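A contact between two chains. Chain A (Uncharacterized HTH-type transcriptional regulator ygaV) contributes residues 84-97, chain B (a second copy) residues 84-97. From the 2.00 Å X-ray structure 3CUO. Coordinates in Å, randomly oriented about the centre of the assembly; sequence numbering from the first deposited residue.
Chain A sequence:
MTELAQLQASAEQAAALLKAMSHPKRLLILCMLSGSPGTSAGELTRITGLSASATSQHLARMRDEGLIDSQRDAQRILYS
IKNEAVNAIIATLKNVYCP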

# COMPACT_ATOMS: atom_id res chain seq x y z
N GLU A 84 13.47 1.50 3.68
CA GLU A 84 13.63 0.23 3.03
C GLU A 84 12.32 -0.55 2.91
O GLU A 84 12.24 -1.37 2.05
CB GLU A 84 14.76 -0.60 3.63
CG GLU A 84 16.12 -0.32 2.90
CD GLU A 84 17.34 -0.87 3.69
OE1 GLU A 84 17.14 -1.59 4.71
OE2 GLU A 84 18.51 -0.56 3.31
N ALA A 85 11.32 -0.27 3.75
CA ALA A 85 9.97 -0.77 3.58
C ALA A 85 9.41 -0.55 2.16
O ALA A 85 8.58 -1.32 1.70
CB ALA A 85 9.05 -0.17 4.59
N VAL A 86 9.89 0.50 1.50
CA VAL A 86 9.51 0.84 0.14
C VAL A 86 10.01 -0.23 -0.77
O VAL A 86 9.27 -0.78 -1.55
CB VAL A 86 10.01 2.25 -0.29
CG1 VAL A 86 9.83 2.40 -1.76
CG2 VAL A 86 9.26 3.34 0.51
N ASN A 87 11.26 -0.57 -0.61
CA ASN A 87 11.86 -1.62 -1.42
C ASN A 87 11.13 -2.96 -1.21
O ASN A 87 10.92 -3.71 -2.17
CB ASN A 87 13.31 -1.75 -1.07
CG ASN A 87 14.15 -0.56 -1.60
OD1 ASN A 87 15.02 -0.03 -0.91
ND2 ASN A 87 13.85 -0.14 -2.79
N ALA A 88 10.75 -3.22 0.04
CA ALA A 88 9.95 -4.44 0.38
C ALA A 88 8.62 -4.49 -0.33
O ALA A 88 8.20 -5.53 -0.82
CB ALA A 88 9.74 -4.53 1.88
N ILE A 89 7.91 -3.35 -0.34
CA ILE A 89 6.59 -3.31 -0.95
C ILE A 89 6.71 -3.40 -2.45
O ILE A 89 5.98 -4.15 -3.11
CB ILE A 89 5.84 -2.08 -0.48
CG1 ILE A 89 5.54 -2.28 0.99
CG2 ILE A 89 4.56 -1.79 -1.38
CD1 ILE A 89 5.29 -1.06 1.73
N ILE A 90 7.63 -2.62 -3.03
CA ILE A 90 7.93 -2.75 -4.44
C ILE A 90 8.22 -4.18 -4.90
O ILE A 90 7.69 -4.64 -5.90
CB ILE A 90 9.12 -1.76 -4.86
CG1 ILE A 90 8.57 -0.34 -4.87
CG2 ILE A 90 9.65 -2.15 -6.19
CD1 ILE A 90 9.53 0.69 -5.61
N ALA A 91 9.05 -4.87 -4.16
CA ALA A 91 9.42 -6.24 -4.48
C ALA A 91 8.20 -7.17 -4.38
O ALA A 91 8.01 -8.06 -5.25
CB ALA A 91 10.53 -6.69 -3.52
N THR A 92 7.33 -6.97 -3.38
CA THR A 92 6.08 -7.76 -3.34
C THR A 92 5.16 -7.41 -4.51
O THR A 92 4.53 -8.30 -5.10
CB THR A 92 5.38 -7.53 -2.00
OG1 THR A 92 6.25 -7.99 -0.96
CG2 THR A 92 4.06 -8.27 -1.89
N LEU A 93 5.06 -6.12 -4.87
CA LEU A 93 4.20 -5.75 -5.98
C LEU A 93 4.69 -6.42 -7.27
O LEU A 93 3.92 -6.93 -8.07
CB LEU A 93 4.11 -4.25 -6.13
CG LEU A 93 3.36 -3.47 -5.05
CD1 LEU A 93 3.52 -2.03 -5.33
CD2 LEU A 93 1.92 -3.79 -5.01
N LYS A 94 6.00 -6.38 -7.49
CA LYS A 94 6.62 -7.17 -8.56
C LYS A 94 6.18 -8.63 -8.58
O LYS A 94 5.71 -9.09 -9.61
CB LYS A 94 8.17 -7.05 -8.58
CG LYS A 94 8.64 -5.65 -8.97
CD LYS A 94 10.24 -5.47 -8.93
CE LYS A 94 10.76 -4.56 -7.80
NZ LYS A 94 12.28 -4.62 -7.44
N ASN A 95 6.33 -9.35 -7.47
CA ASN A 95 5.91 -10.75 -7.37
C ASN A 95 4.45 -10.95 -7.66
O ASN A 95 4.08 -11.93 -8.29
CB ASN A 95 6.23 -11.33 -5.98
CG ASN A 95 7.68 -11.65 -5.79
OD1 ASN A 95 8.36 -12.02 -6.74
ND2 ASN A 95 8.19 -11.50 -4.56
N VAL A 96 3.62 -9.99 -7.27
CA VAL A 96 2.17 -10.10 -7.46
C VAL A 96 1.77 -9.86 -8.94
O VAL A 96 0.99 -10.60 -9.50
CB VAL A 96 1.42 -9.11 -6.48
CG1 VAL A 96 -0.01 -8.88 -6.87
CG2 VAL A 96 1.53 -9.61 -5.01
N TYR A 97 2.30 -8.81 -9.52
CA TYR A 97 1.87 -8.30 -10.82
C TYR A 97 2.73 -8.71 -11.98
O TYR A 97 2.35 -8.49 -13.11
CB TYR A 97 1.79 -6.79 -10.78
CG TYR A 97 0.68 -6.31 -9.91
CD1 TYR A 97 -0.64 -6.42 -10.35
CD2 TYR A 97 0.91 -5.75 -8.66
CE1 TYR A 97 -1.67 -5.99 -9.58
CE2 TYR A 97 -0.13 -5.34 -7.85
CZ TYR A 97 -1.44 -5.44 -8.34
OH TYR A 97 -2.52 -5.04 -7.57
N GLU B 84 -5.64 -12.23 -3.43
CA GLU B 84 -4.42 -12.72 -2.84
C GLU B 84 -3.26 -11.68 -2.70
O GLU B 84 -2.37 -11.83 -1.86
CB GLU B 84 -3.93 -13.89 -3.68
CG GLU B 84 -4.80 -15.16 -3.47
CD GLU B 84 -4.81 -15.63 -2.05
OE1 GLU B 84 -3.79 -15.38 -1.32
OE2 GLU B 84 -5.85 -16.24 -1.66
N ALA B 85 -3.27 -10.66 -3.54
CA ALA B 85 -2.36 -9.56 -3.38
C ALA B 85 -2.46 -8.92 -1.96
O ALA B 85 -1.46 -8.44 -1.40
CB ALA B 85 -2.56 -8.46 -4.50
N VAL B 86 -3.67 -8.92 -1.39
CA VAL B 86 -3.83 -8.38 -0.03
C VAL B 86 -3.00 -9.17 0.95
O VAL B 86 -2.25 -8.61 1.80
CB VAL B 86 -5.33 -8.36 0.38
CG1 VAL B 86 -5.42 -8.03 1.90
CG2 VAL B 86 -6.06 -7.38 -0.52
N ASN B 87 -3.16 -10.49 0.89
CA ASN B 87 -2.37 -11.37 1.75
C ASN B 87 -0.86 -11.19 1.52
O ASN B 87 -0.04 -11.29 2.45
CB ASN B 87 -2.74 -12.83 1.54
CG ASN B 87 -4.15 -13.16 1.97
OD1 ASN B 87 -4.88 -13.81 1.25
ND2 ASN B 87 -4.54 -12.66 3.10
N ALA B 88 -0.44 -10.99 0.30
CA ALA B 88 0.98 -10.75 0.09
C ALA B 88 1.45 -9.42 0.73
O ALA B 88 2.52 -9.33 1.37
CB ALA B 88 1.35 -10.82 -1.38
N ILE B 89 0.64 -8.37 0.58
CA ILE B 89 1.03 -7.08 1.13
C ILE B 89 1.01 -7.15 2.68
O ILE B 89 1.91 -6.63 3.33
CB ILE B 89 0.13 -5.97 0.59
CG1 ILE B 89 0.40 -5.73 -0.93
CG2 ILE B 89 0.20 -4.70 1.47
CD1 ILE B 89 1.77 -4.99 -1.27
N ILE B 90 -0.02 -7.81 3.27
CA ILE B 90 -0.06 -8.02 4.75
C ILE B 90 1.17 -8.73 5.32
O ILE B 90 1.73 -8.29 6.33
CB ILE B 90 -1.30 -8.81 5.18
CG1 ILE B 90 -2.53 -7.89 5.10
CG2 ILE B 90 -1.14 -9.31 6.65
CD1 ILE B 90 -3.75 -8.63 5.12
N ALA B 91 1.62 -9.82 4.70
CA ALA B 91 2.90 -10.50 5.08
C ALA B 91 4.15 -9.62 5.00
O ALA B 91 5.03 -9.64 5.89
CB ALA B 91 3.09 -11.75 4.24
N THR B 92 4.26 -8.80 3.95
CA THR B 92 5.37 -7.87 3.89
C THR B 92 5.35 -6.85 5.02
O THR B 92 6.39 -6.51 5.55
CB THR B 92 5.44 -7.14 2.50
OG1 THR B 92 5.57 -8.11 1.46
CG2 THR B 92 6.62 -6.15 2.46
N LEU B 93 4.19 -6.30 5.31
CA LEU B 93 4.06 -5.31 6.34
C LEU B 93 4.46 -5.92 7.71
O LEU B 93 5.15 -5.32 8.52
CB LEU B 93 2.61 -4.76 6.34
CG LEU B 93 2.14 -3.87 5.19
CD1 LEU B 93 0.64 -3.46 5.39
CD2 LEU B 93 3.06 -2.70 5.06
N LYS B 94 4.04 -7.15 7.94
CA LYS B 94 4.54 -7.95 9.06
C LYS B 94 6.03 -8.03 9.16
O LYS B 94 6.59 -7.83 10.24
CB LYS B 94 4.02 -9.39 8.98
CG LYS B 94 2.69 -9.55 9.47
CD LYS B 94 2.62 -10.93 10.21
CE LYS B 94 2.57 -12.12 9.23
NZ LYS B 94 1.17 -12.42 8.85
N ASN B 95 6.66 -8.40 8.06
CA ASN B 95 8.10 -8.51 8.01
C ASN B 95 8.75 -7.14 8.21
O ASN B 95 9.85 -7.07 8.74
CB ASN B 95 8.62 -9.08 6.69
CG ASN B 95 8.06 -10.45 6.32
OD1 ASN B 95 7.36 -11.10 7.09
ND2 ASN B 95 8.34 -10.86 5.08
N VAL B 96 8.11 -6.07 7.76
CA VAL B 96 8.63 -4.72 7.99
C VAL B 96 8.45 -4.23 9.45
O VAL B 96 9.37 -3.67 10.03
CB VAL B 96 8.01 -3.69 7.02
CG1 VAL B 96 8.49 -2.25 7.35
CG2 VAL B 96 8.30 -4.10 5.60
N TYR B 97 7.27 -4.40 10.02
CA TYR B 97 6.96 -3.78 11.29
C TYR B 97 7.29 -4.65 12.51
O TYR B 97 7.27 -4.19 13.65
CB TYR B 97 5.54 -3.27 11.28
CG TYR B 97 5.36 -2.05 10.40
CD1 TYR B 97 5.62 -0.75 10.90
CD2 TYR B 97 4.96 -2.17 9.08
CE1 TYR B 97 5.44 0.39 10.07
CE2 TYR B 97 4.78 -1.06 8.27
CZ TYR B 97 5.02 0.21 8.77
OH TYR B 97 4.84 1.26 7.94

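Two copies of the same helix, residues 84-97 of each chain, pack side by side and run in nearly opposite directions. The angle between their N-to-C directions is 156°, and the axes come within 9.8 Å of each other. Together the two stretches bury 494 Å² against one another. The pairing is close to twofold: each end of one helix meets the other end of its partner, and the two T92 residues meet in the middle.

The contacting face follows the helical repeat. A85, A88, T92 and V96 point their CA-to-CB bonds toward the partner in both chains. I89 and L93 stand sideways and close one flank of the seam. V86 and I90 lie beyond contact distance.

The ends of the seam are built from a bump and a hollow. A85 and A88 carry a single methyl each, one turn apart, and leave a shallow recess on the helix surface. V96 of the other chain fills it. At one end, V96(B) sets CG1 3.5 Å from CB of A85(A), while its CG2 lies 4.0 Å from CB of A88(A). At the other end, V96(A) CG1 is 3.5 Å from A85(B) CB, and V96(A) CG2 is 3.8 Å from A88(B) CB. Both valines adopt the t rotamer. CG1 packs on the A85 methyl, and CG2 sits between the A85 and A88 methyls. The fit lets the backbones come close: the CA atoms of A85 and V96 are 6.1 Å apart in both pairings.

T92 occupies the centre. OG1 of T92(A) and OG1 of T92(B) are 2.5 Å apart and form a hydrogen bond, a short one, and the only one across the two stretches. Either hydroxyl could be the donor. Both threonines adopt the m rotamer, which also keeps each OG1 near the backbone of its own preceding turn: T92(A) OG1 lies 3.1 Å from A88(A) O, and T92(B) OG1 lies 3.3 Å from A88(B) O.

The threonine methyls do the packing. CG2 of T92(B) sits 3.6 Å from CB of A88(A). Its counterpart, CG2 of T92(A), is 3.8 Å from CB of A88(B) and also 4.0 Å from CD1 of I89(B). The small side chain of A88 thus gives room to both T92 and V96 of the partner.

The isoleucines and leucines line the flank, and here the symmetry breaks. I89(A) has chi2 near 158° (t), whereas I89(B) has chi2 near -73° (m). In the m form, CD1 of I89(B) reaches across the seam. It comes within 3.9 Å of L93(A) CD2 and 4.2 Å of I89(A) CG2, so one methyl touches T92, L93 and I89 of chain A. On the other side, I89(A) CD1 approaches L93(B) CD2 at 4.3 Å, a looser contact. Accordingly I89(B) has more of its surface covered than I89(A), 64 Å² against 47 Å².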